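Local structure of lovastatin nonaketide synthase mokA (Monascus pilosus, 6AD3) at residues Ala306-Asp309 with Pro310-Phe314. The protein is the nonaketide synthase that builds the polyketide of monacolin K (lovastatin) in nine iterative steps, represented in this structure by its condensation domain. The protein carries 1 engineered substitution. Numbering follows the deposited sequence.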
loop_
_atom_site.group_PDB
_atom_site.type_symbol
_atom_site.label_atom_id
_atom_site.label_comp_id
_atom_site.label_asym_id
_atom_site.label_seq_id
_atom_site.Cartn_x
_atom_site.Cartn_y
_atom_site.Cartn_z
ATOM N N ALA A 306 -12.026 2.067 -11.491
ATOM C CA ALA A 306 -12.273 1.923 -12.961
ATOM C C ALA A 306 -11.100 1.309 -13.689
ATOM O O ALA A 306 -9.960 1.457 -13.293
ATOM C CB ALA A 306 -12.599 3.255 -13.574
ATOM N N ARG A 307 -11.404 0.614 -14.782
ATOM C CA ARG A 307 -10.409 0.173 -15.738
ATOM C C ARG A 307 -10.163 1.241 -16.748
ATOM O O ARG A 307 -11.113 1.812 -17.311
ATOM C CB ARG A 307 -10.952 -1.007 -16.529
ATOM C CG ARG A 307 -10.967 -2.244 -15.779
ATOM C CD ARG A 307 -9.718 -3.044 -16.006
ATOM N NE ARG A 307 -9.913 -4.223 -15.219
ATOM C CZ ARG A 307 -8.987 -4.857 -14.547
ATOM N NH1 ARG A 307 -7.714 -4.666 -14.805
ATOM N NH2 ARG A 307 -9.356 -5.861 -13.784
ATOM N N LEU A 308 -8.905 1.406 -17.104
ATOM C CA LEU A 308 -8.526 2.389 -18.098
ATOM C C LEU A 308 -8.681 1.758 -19.477
ATOM O O LEU A 308 -8.365 0.583 -19.659
ATOM C CB LEU A 308 -7.086 2.819 -17.882
ATOM C CG LEU A 308 -6.573 3.936 -18.756
ATOM C CD1 LEU A 308 -7.287 5.257 -18.484
ATOM C CD2 LEU A 308 -5.064 4.086 -18.575
ATOM N N ASP A 309 -9.244 2.542 -20.401
ATOM C CA ASP A 309 -9.325 2.198 -21.827
ATOM C C ASP A 309 -7.979 1.693 -22.344
ATOM O O ASP A 309 -6.964 2.348 -22.157
ATOM C CB ASP A 309 -9.741 3.452 -22.599
ATOM C CG ASP A 309 -9.825 3.218 -24.101
ATOM O OD1 ASP A 309 -10.886 2.816 -24.575
ATOM O OD2 ASP A 309 -8.883 3.565 -24.799
ATOM N N PRO A 310 -7.996 0.619 -23.157
ATOM C CA PRO A 310 -6.731 0.044 -23.572
ATOM C C PRO A 310 -5.983 0.866 -24.613
ATOM O O PRO A 310 -4.740 0.860 -24.627
ATOM C CB PRO A 310 -7.135 -1.327 -24.144
ATOM C CG PRO A 310 -8.571 -1.184 -24.512
ATOM C CD PRO A 310 -9.123 -0.307 -23.421
ATOM N N MET A 311 -6.690 1.745 -25.318
ATOM C CA MET A 311 -6.002 2.632 -26.260
ATOM C C MET A 311 -5.337 3.785 -25.544
ATOM O O MET A 311 -4.259 4.225 -25.943
ATOM C CB MET A 311 -6.941 3.133 -27.363
ATOM C CG MET A 311 -7.046 2.162 -28.518
ATOM S SD MET A 311 -5.430 1.897 -29.342
ATOM C CE MET A 311 -4.816 3.533 -29.411
ATOM N N VAL A 312 -5.934 4.224 -24.428
ATOM C CA VAL A 312 -5.282 5.248 -23.599
ATOM C C VAL A 312 -4.022 4.669 -22.956
ATOM O O VAL A 312 -2.945 5.296 -22.968
ATOM C CB VAL A 312 -6.222 5.797 -22.504
ATOM C CG1 VAL A 312 -5.486 6.797 -21.646
ATOM C CG2 VAL A 312 -7.461 6.442 -23.134
ATOM N N ALA A 313 -4.118 3.456 -22.474
ATOM C CA ALA A 313 -2.928 2.765 -21.904
ATOM C C ALA A 313 -1.812 2.595 -22.910
ATOM O O ALA A 313 -0.620 2.808 -22.585
ATOM C CB ALA A 313 -3.316 1.435 -21.339
ATOM N N PHE A 314 -2.197 2.262 -24.136
ATOM C CA PHE A 314 -1.250 2.124 -25.252
ATOM C C PHE A 314 -0.552 3.439 -25.550
ATOM O O PHE A 314 0.683 3.472 -25.709
ATOM C CB PHE A 314 -1.972 1.577 -26.491
ATOM C CG PHE A 314 -1.131 1.610 -27.753
ATOM C CD1 PHE A 314 -0.198 0.617 -27.995
ATOM C CD2 PHE A 314 -1.215 2.668 -28.611
ATOM C CE1 PHE A 314 0.593 0.660 -29.126
ATOM C CE2 PHE A 314 -0.450 2.710 -29.766
ATOM C CZ PHE A 314 0.441 1.694 -30.026
#
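D309 is the N-cap of helix 310-322, and its carboxylate caps the first turn, meeting the amides of M311 and V312. With CG anti to the backbone N (chi1 179°), D309 OD2 reaches both amides. V312 N donates to D309 OD2 at 3.0 Å, on the oxygen's anti lone pair, with an N-H...O angle of 144°. M311 N lies 2.9 Å from D309 OD2, but its bond is bent to 128° and weak. The positive end of the helix dipole would be expected to stabilise the negative charge of this exposed carboxylate.

The main chain adds the first helical i to i+4 bond, A313 N to D309 O at 3.1 Å, followed by F314 N to P310 O at 2.9 Å. P310 occupies the first position after the cap, where its lack of an N-H costs no helical hydrogen bond.

Apolar packing lies on the buried side. L308, just before the cap, crosses V312 at about a right angle, its CD1 4.0 Å from V312 CG1, while its CD2 stands 4.2 Å from A313 CB.

The turn thus joins strand 301-307, an outermost strand of a mixed sheet, to helix 310-322 through the two-residue link L308-D309. L308 and V312 also touch helix 495-512 at I504 and S511 respectively, and L308 packs on L482 of the adjacent antiparallel strand 481-487.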